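Long-range contacts in aminopeptidase N family protein (Idiomarina loihiensis L2TR, PDB 4FGM), which probably acts as a zinc-dependent aminopeptidase of the M61 family, removing residues from the N-termini of peptides: residues Glu454-Met462 against Pro578-Thr586; Pro495-Val503 against Ser515-Ile523. All coordinates share one frame; numbering follows the deposited sequence.

Interaction 1 of 2, residues Glu454-Met462 against Pro578-Thr586; sequences ELLQNFGVM and PDKLKGWLT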
ATOM      1  N   GLU A 454     -29.212  -2.791   3.572  1.00 73.57           N
ATOM      2  CA  GLU A 454     -30.024  -3.852   4.150  1.00 77.33           C
ATOM      3  C   GLU A 454     -29.150  -4.748   5.024  1.00 71.54           C
ATOM      4  O   GLU A 454     -29.496  -5.059   6.166  1.00 73.97           O
ATOM      5  CB  GLU A 454     -30.682  -4.665   3.029  1.00 87.57           C
ATOM      6  CG  GLU A 454     -31.676  -5.714   3.514  1.00 99.59           C
ATOM      7  CD  GLU A 454     -32.511  -6.303   2.388  1.00105.98           C
ATOM      8  OE1 GLU A 454     -33.252  -5.536   1.736  1.00107.11           O
ATOM      9  OE2 GLU A 454     -32.428  -7.530   2.154  1.00105.01           O
ATOM     10  N   LEU A 455     -28.004  -5.141   4.477  1.00 68.29           N
ATOM     11  CA  LEU A 455     -27.043  -5.997   5.164  1.00 65.04           C
ATOM     12  C   LEU A 455     -26.630  -5.423   6.517  1.00 61.86           C
ATOM     13  O   LEU A 455     -26.569  -6.144   7.508  1.00 60.52           O
ATOM     14  CB  LEU A 455     -25.810  -6.174   4.275  1.00 62.55           C
ATOM     15  CG  LEU A 455     -25.229  -7.567   4.031  1.00 59.01           C
ATOM     16  CD1 LEU A 455     -26.312  -8.630   4.108  1.00 57.25           C
ATOM     17  CD2 LEU A 455     -24.568  -7.581   2.660  1.00 57.50           C
ATOM     18  N   LEU A 456     -26.346  -4.124   6.552  1.00 59.59           N
ATOM     19  CA  LEU A 456     -25.932  -3.455   7.787  1.00 57.62           C
ATOM     20  C   LEU A 456     -27.093  -3.258   8.756  1.00 59.74           C
ATOM     21  O   LEU A 456     -26.904  -3.206   9.976  1.00 62.46           O
ATOM     22  CB  LEU A 456     -25.296  -2.101   7.460  1.00 49.54           C
ATOM     23  CG  LEU A 456     -23.913  -2.190   6.809  1.00 55.92           C
ATOM     24  CD1 LEU A 456     -23.605  -0.925   6.017  1.00 56.37           C
ATOM     25  CD2 LEU A 456     -22.871  -2.437   7.897  1.00 57.30           C
ATOM     26  N   GLN A 457     -28.294  -3.142   8.203  1.00 60.03           N
ATOM     27  CA  GLN A 457     -29.488  -2.959   9.007  1.00 65.34           C
ATOM     28  C   GLN A 457     -29.705  -4.236   9.816  1.00 67.32           C
ATOM     29  O   GLN A 457     -30.106  -4.190  10.979  1.00 72.02           O
ATOM     30  CB  GLN A 457     -30.687  -2.685   8.097  1.00 72.92           C
ATOM     31  CG  GLN A 457     -31.641  -1.638   8.639  1.00 86.82           C
ATOM     32  CD  GLN A 457     -32.593  -1.121   7.580  1.00 96.74           C
ATOM     33  OE1 GLN A 457     -33.432  -1.862   7.068  1.00 99.19           O
ATOM     34  NE2 GLN A 457     -32.461   0.157   7.239  1.00 97.24           N
ATOM     35  N   ASN A 458     -29.417  -5.376   9.193  1.00 61.05           N
ATOM     36  CA  ASN A 458     -29.570  -6.660   9.854  1.00 63.66           C
ATOM     37  C   ASN A 458     -28.642  -6.805  11.050  1.00 67.21           C
ATOM     38  O   ASN A 458     -28.792  -7.731  11.846  1.00 76.24           O
ATOM     39  CB  ASN A 458     -29.321  -7.805   8.872  1.00 67.57           C
ATOM     40  CG  ASN A 458     -30.490  -8.031   7.942  1.00 77.27           C
ATOM     41  OD1 ASN A 458     -31.639  -8.088   8.383  1.00 81.58           O
ATOM     42  ND2 ASN A 458     -30.208  -8.174   6.652  1.00 78.29           N
ATOM     43  N   PHE A 459     -27.679  -5.899  11.175  1.00 64.15           N
ATOM     44  CA  PHE A 459     -26.755  -5.948  12.299  1.00 57.28           C
ATOM     45  C   PHE A 459     -26.910  -4.730  13.185  1.00 55.89           C
ATOM     46  O   PHE A 459     -26.073  -4.462  14.038  1.00 54.09           O
ATOM     47  CB  PHE A 459     -25.308  -6.064  11.822  1.00 56.02           C
ATOM     48  CG  PHE A 459     -24.950  -7.431  11.312  1.00 56.70           C
ATOM     49  CD1 PHE A 459     -25.380  -7.860  10.063  1.00 55.32           C
ATOM     50  CD2 PHE A 459     -24.170  -8.286  12.082  1.00 51.68           C
ATOM     51  CE1 PHE A 459     -25.043  -9.129   9.587  1.00 52.25           C
ATOM     52  CE2 PHE A 459     -23.828  -9.557  11.616  1.00 47.53           C
ATOM     53  CZ  PHE A 459     -24.260  -9.976  10.366  1.00 47.50           C
ATOM     54  N   GLY A 460     -27.991  -3.990  12.974  1.00 59.06           N
ATOM     55  CA  GLY A 460     -28.259  -2.818  13.789  1.00 59.60           C
ATOM     56  C   GLY A 460     -27.487  -1.567  13.425  1.00 58.19           C
ATOM     57  O   GLY A 460     -27.366  -0.655  14.245  1.00 59.21           O
ATOM     58  N   VAL A 461     -26.968  -1.515  12.203  1.00 56.44           N
ATOM     59  CA  VAL A 461     -26.218  -0.346  11.752  1.00 57.32           C
ATOM     60  C   VAL A 461     -27.043   0.511  10.796  1.00 59.54           C
ATOM     61  O   VAL A 461     -27.491   0.042   9.748  1.00 61.09           O
ATOM     62  CB  VAL A 461     -24.921  -0.742  11.029  1.00 56.20           C
ATOM     63  CG1 VAL A 461     -24.111   0.517  10.708  1.00 50.95           C
ATOM     64  CG2 VAL A 461     -24.116  -1.700  11.886  1.00 54.79           C
HETATM   65  N   MSE A 462     -27.228   1.774  11.161  1.00 60.91           N
HETATM   66  CA  MSE A 462     -27.991   2.715  10.348  1.00 61.83           C
HETATM   67  C   MSE A 462     -27.086   3.486   9.383  1.00 65.48           C
HETATM   68  O   MSE A 462     -25.976   3.879   9.741  1.00 64.60           O
HETATM   69  CB  MSE A 462     -28.732   3.682  11.273  1.00 60.26           C
HETATM   70  CG  MSE A 462     -29.289   4.928  10.605  1.00 69.98           C
HETATM   71 SE   MSE A 462     -30.225   6.056  11.871  1.00129.73          SE
HETATM   72  CE  MSE A 462     -28.734   6.696  12.919  1.00 64.28           C
ATOM     73  N   PRO A 578     -27.773  -2.107  19.010  1.00 70.90           N
ATOM     74  CA  PRO A 578     -26.645  -2.859  19.573  1.00 69.59           C
ATOM     75  C   PRO A 578     -26.814  -4.371  19.628  1.00 69.15           C
ATOM     76  O   PRO A 578     -25.920  -5.120  19.221  1.00 66.92           O
ATOM     77  CB  PRO A 578     -26.492  -2.256  20.965  1.00 70.15           C
ATOM     78  CG  PRO A 578     -26.921  -0.844  20.759  1.00 68.94           C
ATOM     79  CD  PRO A 578     -28.155  -1.007  19.913  1.00 68.19           C
ATOM     80  N   ASP A 579     -27.960  -4.819  20.129  1.00 70.30           N
ATOM     81  CA  ASP A 579     -28.217  -6.245  20.262  1.00 78.97           C
ATOM     82  C   ASP A 579     -28.283  -7.008  18.941  1.00 74.98           C
ATOM     83  O   ASP A 579     -28.380  -8.233  18.935  1.00 75.30           O
ATOM     84  CB  ASP A 579     -29.495  -6.460  21.073  1.00 89.50           C
ATOM     85  CG  ASP A 579     -29.436  -5.782  22.432  1.00100.84           C
ATOM     86  OD1 ASP A 579     -28.322  -5.395  22.853  1.00105.02           O
ATOM     87  OD2 ASP A 579     -30.495  -5.642  23.084  1.00102.25           O
ATOM     88  N   LYS A 580     -28.219  -6.294  17.824  1.00 71.09           N
ATOM     89  CA  LYS A 580     -28.256  -6.957  16.524  1.00 70.25           C
ATOM     90  C   LYS A 580     -26.844  -7.139  15.957  1.00 64.27           C
ATOM     91  O   LYS A 580     -26.662  -7.788  14.924  1.00 60.09           O
ATOM     92  CB  LYS A 580     -29.124  -6.164  15.538  1.00 72.66           C
ATOM     93  CG  LYS A 580     -30.574  -5.998  15.990  1.00 75.14           C
ATOM     94  CD  LYS A 580     -31.458  -5.392  14.908  1.00 75.60           C
ATOM     95  CE  LYS A 580     -31.662  -6.359  13.754  1.00 78.88           C
ATOM     96  NZ  LYS A 580     -32.574  -5.805  12.713  1.00 79.60           N
ATOM     97  N   LEU A 581     -25.852  -6.576  16.647  1.00 62.42           N
ATOM     98  CA  LEU A 581     -24.453  -6.676  16.229  1.00 63.69           C
ATOM     99  C   LEU A 581     -23.975  -8.123  16.171  1.00 62.42           C
ATOM    100  O   LEU A 581     -23.194  -8.494  15.297  1.00 59.17           O
ATOM    101  CB  LEU A 581     -23.549  -5.891  17.184  1.00 60.14           C
ATOM    102  CG  LEU A 581     -22.966  -4.536  16.761  1.00 60.03           C
ATOM    103  CD1 LEU A 581     -23.244  -4.274  15.291  1.00 58.66           C
ATOM    104  CD2 LEU A 581     -23.552  -3.438  17.625  1.00 59.05           C
ATOM    105  N   LYS A 582     -24.447  -8.935  17.110  1.00 67.36           N
ATOM    106  CA  LYS A 582     -24.079 -10.344  17.171  1.00 67.69           C
ATOM    107  C   LYS A 582     -22.573 -10.586  17.158  1.00 61.01           C
ATOM    108  O   LYS A 582     -22.094 -11.520  16.510  1.00 59.57           O
ATOM    109  CB  LYS A 582     -24.715 -11.113  16.010  1.00 71.90           C
ATOM    110  CG  LYS A 582     -25.883 -12.005  16.400  1.00 78.35           C
ATOM    111  CD  LYS A 582     -27.221 -11.311  16.213  1.00 84.99           C
ATOM    112  CE  LYS A 582     -28.376 -12.319  16.220  1.00 87.59           C
ATOM    113  NZ  LYS A 582     -28.515 -13.060  17.511  1.00 83.20           N
ATOM    114  N   GLY A 583     -21.825  -9.748  17.867  1.00 56.44           N
ATOM    115  CA  GLY A 583     -20.384  -9.932  17.920  1.00 52.71           C
ATOM    116  C   GLY A 583     -19.563  -9.420  16.747  1.00 54.28           C
ATOM    117  O   GLY A 583     -18.335  -9.494  16.783  1.00 55.04           O
ATOM    118  N   TRP A 584     -20.207  -8.920  15.697  1.00 53.21           N
ATOM    119  CA  TRP A 584     -19.441  -8.396  14.576  1.00 54.48           C
ATOM    120  C   TRP A 584     -18.694  -7.173  15.084  1.00 60.87           C
ATOM    121  O   TRP A 584     -17.552  -6.925  14.702  1.00 68.58           O
ATOM    122  CB  TRP A 584     -20.349  -7.999  13.421  1.00 52.35           C
ATOM    123  CG  TRP A 584     -19.613  -7.277  12.345  1.00 56.96           C
ATOM    124  CD1 TRP A 584     -18.479  -7.692  11.709  1.00 59.23           C
ATOM    125  CD2 TRP A 584     -19.958  -6.012  11.767  1.00 54.31           C
ATOM    126  NE1 TRP A 584     -18.093  -6.762  10.769  1.00 54.08           N
ATOM    127  CE2 TRP A 584     -18.981  -5.720  10.785  1.00 55.62           C
ATOM    128  CE3 TRP A 584     -20.992  -5.094  11.986  1.00 55.10           C
ATOM    129  CZ2 TRP A 584     -19.016  -4.552  10.019  1.00 55.04           C
ATOM    130  CZ3 TRP A 584     -21.025  -3.931  11.225  1.00 59.12           C
ATOM    131  CH2 TRP A 584     -20.040  -3.671  10.255  1.00 57.28           C
ATOM    132  N   LEU A 585     -19.357  -6.413  15.948  1.00 61.12           N
ATOM    133  CA  LEU A 585     -18.761  -5.230  16.554  1.00 66.00           C
ATOM    134  C   LEU A 585     -19.062  -5.269  18.048  1.00 68.37           C
ATOM    135  O   LEU A 585     -20.037  -5.882  18.478  1.00 68.72           O
ATOM    136  CB  LEU A 585     -19.337  -3.942  15.950  1.00 60.65           C
ATOM    137  CG  LEU A 585     -19.115  -3.662  14.462  1.00 59.97           C
ATOM    138  CD1 LEU A 585     -19.723  -2.311  14.104  1.00 54.09           C
ATOM    139  CD2 LEU A 585     -17.630  -3.678  14.150  1.00 63.68           C
ATOM    140  N   THR A 586     -18.213  -4.617  18.831  1.00 66.01           N
ATOM    141  CA  THR A 586     -18.380  -4.558  20.274  1.00 68.42           C
ATOM    142  C   THR A 586     -18.709  -3.124  20.679  1.00 72.00           C
ATOM    143  O   THR A 586     -17.881  -2.227  20.538  1.00 78.45           O
ATOM    144  CB  THR A 586     -17.093  -4.995  20.989  1.00 71.15           C
ATOM    145  OG1 THR A 586     -16.809  -6.363  20.668  1.00 71.93           O
ATOM    146  CG2 THR A 586     -17.239  -4.837  22.492  1.00 75.60           C
TER
HETATM  147  O   HOH W   1     -33.413  -6.879  10.277  1.00 75.82           O

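Interaction 2 of 2, residues Pro495-Val503 against Ser515-Ile523; sequences PQGLDVLNV and SAGDKIIAI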
ATOM      1  N   PRO A 495      -3.715  31.015   0.407  1.00 44.69           N
ATOM      2  CA  PRO A 495      -3.979  32.449   0.263  1.00 42.95           C
ATOM      3  C   PRO A 495      -3.959  32.876  -1.209  1.00 43.98           C
ATOM      4  O   PRO A 495      -4.565  33.882  -1.589  1.00 48.66           O
ATOM      5  CB  PRO A 495      -2.840  33.085   1.051  1.00 48.81           C
ATOM      6  CG  PRO A 495      -2.510  32.052   2.079  1.00 48.68           C
ATOM      7  CD  PRO A 495      -2.553  30.781   1.279  1.00 44.82           C
ATOM      8  N   GLN A 496      -3.261  32.101  -2.031  1.00 41.74           N
ATOM      9  CA  GLN A 496      -3.143  32.410  -3.446  1.00 45.92           C
ATOM     10  C   GLN A 496      -4.337  31.936  -4.276  1.00 43.05           C
ATOM     11  O   GLN A 496      -4.471  32.297  -5.444  1.00 42.39           O
ATOM     12  CB  GLN A 496      -1.843  31.812  -4.000  1.00 46.42           C
ATOM     13  CG  GLN A 496      -0.565  32.511  -3.536  1.00 51.97           C
ATOM     14  CD  GLN A 496      -0.202  32.222  -2.081  1.00 69.59           C
ATOM     15  OE1 GLN A 496      -0.075  33.141  -1.267  1.00 76.69           O
ATOM     16  NE2 GLN A 496      -0.023  30.944  -1.751  1.00 66.47           N
ATOM     17  N   GLY A 497      -5.211  31.137  -3.676  1.00 38.72           N
ATOM     18  CA  GLY A 497      -6.360  30.653  -4.415  1.00 46.21           C
ATOM     19  C   GLY A 497      -6.661  29.189  -4.153  1.00 45.74           C
ATOM     20  O   GLY A 497      -6.088  28.577  -3.256  1.00 46.56           O
ATOM     21  N   LEU A 498      -7.565  28.628  -4.949  1.00 39.22           N
ATOM     22  CA  LEU A 498      -7.963  27.233  -4.812  1.00 36.04           C
ATOM     23  C   LEU A 498      -7.427  26.423  -5.996  1.00 38.89           C
ATOM     24  O   LEU A 498      -7.938  26.549  -7.110  1.00 42.68           O
ATOM     25  CB  LEU A 498      -9.494  27.129  -4.781  1.00 38.63           C
ATOM     26  CG  LEU A 498     -10.289  28.084  -3.879  1.00 43.50           C
ATOM     27  CD1 LEU A 498     -11.779  27.817  -4.053  1.00 37.72           C
ATOM     28  CD2 LEU A 498      -9.875  27.907  -2.425  1.00 39.73           C
ATOM     29  N   ASP A 499      -6.396  25.613  -5.764  1.00 39.60           N
ATOM     30  CA  ASP A 499      -5.839  24.786  -6.833  1.00 37.87           C
ATOM     31  C   ASP A 499      -6.710  23.547  -7.030  1.00 40.99           C
ATOM     32  O   ASP A 499      -6.826  22.708  -6.141  1.00 44.63           O
ATOM     33  CB  ASP A 499      -4.397  24.387  -6.509  1.00 40.50           C
ATOM     34  CG  ASP A 499      -3.397  25.459  -6.912  1.00 54.52           C
ATOM     35  OD1 ASP A 499      -3.268  25.727  -8.127  1.00 63.75           O
ATOM     36  OD2 ASP A 499      -2.749  26.041  -6.020  1.00 59.13           O
ATOM     37  N   VAL A 500      -7.327  23.442  -8.200  1.00 41.57           N
ATOM     38  CA  VAL A 500      -8.208  22.321  -8.496  1.00 40.57           C
ATOM     39  C   VAL A 500      -7.464  20.996  -8.729  1.00 41.34           C
ATOM     40  O   VAL A 500      -6.564  20.900  -9.571  1.00 41.24           O
ATOM     41  CB  VAL A 500      -9.106  22.658  -9.716  1.00 38.51           C
ATOM     42  CG1 VAL A 500     -10.061  21.516 -10.004  1.00 33.80           C
ATOM     43  CG2 VAL A 500      -9.890  23.932  -9.431  1.00 28.83           C
ATOM     44  N   LEU A 501      -7.856  19.972  -7.978  1.00 39.65           N
ATOM     45  CA  LEU A 501      -7.232  18.657  -8.081  1.00 43.41           C
ATOM     46  C   LEU A 501      -8.030  17.670  -8.943  1.00 43.86           C
ATOM     47  O   LEU A 501      -7.457  16.971  -9.769  1.00 46.31           O
ATOM     48  CB  LEU A 501      -7.024  18.086  -6.676  1.00 44.34           C
ATOM     49  CG  LEU A 501      -6.277  19.012  -5.708  1.00 46.63           C
ATOM     50  CD1 LEU A 501      -6.272  18.414  -4.309  1.00 42.11           C
ATOM     51  CD2 LEU A 501      -4.861  19.234  -6.202  1.00 36.63           C
ATOM     52  N   ASN A 502      -9.344  17.608  -8.744  1.00 41.49           N
ATOM     53  CA  ASN A 502     -10.204  16.712  -9.520  1.00 40.70           C
ATOM     54  C   ASN A 502     -11.542  17.372  -9.830  1.00 37.92           C
ATOM     55  O   ASN A 502     -12.090  18.094  -8.995  1.00 36.64           O
ATOM     56  CB  ASN A 502     -10.505  15.425  -8.745  1.00 44.17           C
ATOM     57  CG  ASN A 502      -9.285  14.843  -8.080  1.00 54.15           C
ATOM     58  OD1 ASN A 502      -8.899  15.263  -6.988  1.00 62.26           O
ATOM     59  ND2 ASN A 502      -8.659  13.875  -8.738  1.00 48.53           N
ATOM     60  N   VAL A 503     -12.073  17.133 -11.021  1.00 37.15           N
ATOM     61  CA  VAL A 503     -13.375  17.686 -11.357  1.00 35.62           C
ATOM     62  C   VAL A 503     -14.297  16.508 -11.661  1.00 43.27           C
ATOM     63  O   VAL A 503     -14.034  15.728 -12.580  1.00 43.58           O
ATOM     64  CB  VAL A 503     -13.299  18.635 -12.562  1.00 37.51           C
ATOM     65  CG1 VAL A 503     -14.714  19.097 -12.949  1.00 30.85           C
ATOM     66  CG2 VAL A 503     -12.423  19.848 -12.214  1.00 30.06           C
ATOM     67  N   SER A 515     -11.187  22.879 -14.775  1.00 40.46           N
ATOM     68  CA  SER A 515     -10.469  21.624 -14.928  1.00 42.62           C
ATOM     69  C   SER A 515      -9.385  21.463 -13.895  1.00 46.95           C
ATOM     70  O   SER A 515      -8.909  22.447 -13.325  1.00 48.77           O
ATOM     71  CB  SER A 515      -9.831  21.546 -16.318  1.00 45.80           C
ATOM     72  OG  SER A 515     -10.808  21.635 -17.338  1.00 53.55           O
ATOM     73  N   ALA A 516      -8.989  20.213 -13.661  1.00 44.48           N
ATOM     74  CA  ALA A 516      -7.926  19.933 -12.712  1.00 40.71           C
ATOM     75  C   ALA A 516      -6.721  20.722 -13.203  1.00 39.36           C
ATOM     76  O   ALA A 516      -6.450  20.757 -14.403  1.00 39.67           O
ATOM     77  CB  ALA A 516      -7.614  18.449 -12.698  1.00 35.52           C
ATOM     78  N   GLY A 517      -6.014  21.369 -12.284  1.00 38.38           N
ATOM     79  CA  GLY A 517      -4.853  22.159 -12.674  1.00 33.74           C
ATOM     80  C   GLY A 517      -5.138  23.651 -12.656  1.00 37.01           C
ATOM     81  O   GLY A 517      -4.234  24.459 -12.461  1.00 44.55           O
ATOM     82  N   ASP A 518      -6.397  24.017 -12.881  1.00 34.27           N
ATOM     83  CA  ASP A 518      -6.803  25.416 -12.864  1.00 36.19           C
ATOM     84  C   ASP A 518      -6.691  25.946 -11.434  1.00 39.98           C
ATOM     85  O   ASP A 518      -6.703  25.172 -10.474  1.00 44.83           O
ATOM     86  CB  ASP A 518      -8.264  25.570 -13.303  1.00 40.28           C
ATOM     87  CG  ASP A 518      -8.510  25.133 -14.728  1.00 45.53           C
ATOM     88  OD1 ASP A 518      -7.530  24.930 -15.475  1.00 45.48           O
ATOM     89  OD2 ASP A 518      -9.695  25.009 -15.106  1.00 44.37           O
ATOM     90  N   LYS A 519      -6.569  27.262 -11.297  1.00 40.63           N
ATOM     91  CA  LYS A 519      -6.518  27.870  -9.975  1.00 44.94           C
ATOM     92  C   LYS A 519      -7.608  28.922  -9.863  1.00 37.84           C
ATOM     93  O   LYS A 519      -7.546  29.964 -10.511  1.00 32.31           O
ATOM     94  CB  LYS A 519      -5.159  28.513  -9.682  1.00 44.00           C
ATOM     95  CG  LYS A 519      -5.150  29.231  -8.330  1.00 51.49           C
ATOM     96  CD  LYS A 519      -3.864  29.027  -7.547  1.00 65.09           C
ATOM     97  CE  LYS A 519      -2.718  29.836  -8.117  1.00 70.40           C
ATOM     98  NZ  LYS A 519      -3.031  31.297  -8.126  1.00 66.57           N
ATOM     99  N   ILE A 520      -8.620  28.625  -9.057  1.00 38.41           N
ATOM    100  CA  ILE A 520      -9.718  29.547  -8.851  1.00 39.47           C
ATOM    101  C   ILE A 520      -9.168  30.713  -8.046  1.00 40.70           C
ATOM    102  O   ILE A 520      -8.593  30.538  -6.976  1.00 43.04           O
ATOM    103  CB  ILE A 520     -10.878  28.874  -8.098  1.00 42.27           C
ATOM    104  CG1 ILE A 520     -11.437  27.721  -8.941  1.00 35.36           C
ATOM    105  CG2 ILE A 520     -11.985  29.885  -7.835  1.00 35.74           C
ATOM    106  CD1 ILE A 520     -12.452  26.863  -8.224  1.00 35.88           C
ATOM    107  N   ILE A 521      -9.349  31.909  -8.588  1.00 42.91           N
ATOM    108  CA  ILE A 521      -8.846  33.127  -7.986  1.00 33.27           C
ATOM    109  C   ILE A 521      -9.943  33.969  -7.325  1.00 35.09           C
ATOM    110  O   ILE A 521      -9.700  34.665  -6.344  1.00 38.57           O
ATOM    111  CB  ILE A 521      -8.063  33.915  -9.076  1.00 35.46           C
ATOM    112  CG1 ILE A 521      -6.660  34.189  -8.562  1.00 41.58           C
ATOM    113  CG2 ILE A 521      -8.818  35.144  -9.545  1.00 31.81           C
ATOM    114  CD1 ILE A 521      -5.880  32.917  -8.313  1.00 36.87           C
ATOM    115  N   ALA A 522     -11.155  33.895  -7.857  1.00 32.07           N
ATOM    116  CA  ALA A 522     -12.270  34.636  -7.275  1.00 33.02           C
ATOM    117  C   ALA A 522     -13.589  33.922  -7.533  1.00 40.39           C
ATOM    118  O   ALA A 522     -13.740  33.209  -8.522  1.00 38.82           O
ATOM    119  CB  ALA A 522     -12.327  36.051  -7.846  1.00 24.74           C
ATOM    120  N   ILE A 523     -14.530  34.106  -6.614  1.00 37.57           N
ATOM    121  CA  ILE A 523     -15.863  33.532  -6.728  1.00 35.79           C
ATOM    122  C   ILE A 523     -16.812  34.705  -6.493  1.00 38.94           C
ATOM    123  O   ILE A 523     -16.719  35.385  -5.472  1.00 38.68           O
ATOM    124  CB  ILE A 523     -16.102  32.441  -5.658  1.00 42.72           C
ATOM    125  CG1 ILE A 523     -15.161  31.256  -5.903  1.00 31.39           C
ATOM    126  CG2 ILE A 523     -17.558  31.970  -5.704  1.00 42.54           C
ATOM    127  CD1 ILE A 523     -15.019  30.343  -4.707  1.00 34.49           C
TER

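Interaction 1 of 2, residues Glu454-Met462 against Pro578-Thr586
F459 and W584 meet on the buried side of this contact, where the turn closing helix 453-457 packs against the C-terminal loop. The rings make an oblique pair, their planes at 70°; CD2 of F459 lies 4.1 Å from CB of W584, and O of L581 sits at the F459 ring edge, in its plane. V461 brings CG2 to the edge of the indole, 3.9 Å from CZ3 of W584, and CD2 of L456 comes obliquely to CH2 of W584; branched aliphatic chains suit a broad flat ring. CG anti to the backbone N (chi1 172°) sets the W584 indole where CZ3 and CH2 meet V461 and L456. G460, whose positive phi favours glycine, ends the helix in a Schellman motif, and any side chain here would crowd CB of K580, which lies 3.5 Å from N of G460. The other side is looser and more polar: the K580 chain bends at chi3 to bring NZ to a weak 3.4 Å hydrogen bond with O of Q457, while a water links NZ to OD1 of N458. F459 packs on L389 and L393 of helix 378-394, W584 touches helix 326-342, and L573 of strand 570-575 touches V461.

Interaction 2 of 2, residues Pro495-Val503 against Ser515-Ile523
L498 and I520 form the antiparallel hydrogen-bonded pair at the centre of this strand contact, with N of L498 giving a nearly straight bond (169°) to O of I520, in its carbonyl plane, and N of I520 returning one to O of L498. The ladder continues from N of V500 to O of D518, and from N of G517 to O of V500 at 2.8 Å, as the type II turn S515-D518 leads into the strand; G517 has the positive phi that suits glycine. K519 and D499 cross obliquely on the face they share. In K519, CB is 3.7 Å from OD1 of D499, CG lies near both that oxygen and O of L498, CD passes 3.4 Å from OD1, CE lies 4.0 Å from O of Q496, and NZ ends 3.2 Å from the same O in a hydrogen bond from above the carbonyl plane. Bends at chi2, chi3 and chi4 turn the amine to this carbonyl, leaving it 5.6 Å from OD1 of D499. An alanine in place of K519 would probably leave the Q496 carbonyl without this donor and uncover the D499 carboxylate. On the other face, beta-branched and leucine side chains suit the apolar layer, CG2 of V500 meeting CD1 of I520 beside L498 and I523. An antiparallel sheet with a helix (533-537) against L498 and I523 is consistent with the PDZ domain of this protein.

Overall arrangement
Interaction 2 is nested along the chain within the long loop closed by interaction 1, yet the two do not touch: their centres are 42 Å apart and their nearest atoms about 25 Å. Strands 461-466 and 570-575, paired antiparallel, run between them, one leading out to the PDZ-like sheet and the other back. Both contacts lie away from the zinc ion, held by H273, H277 and E307, and from the maleic acid pocket; each has its centre 29 Å from the centre of the chain. Interaction 1 joins the ends of the excursion to the helical part, whereas interaction 2 builds the PDZ-like sheet, whose N502-V503 end also bonds to E367 and N371 of the peptidase part.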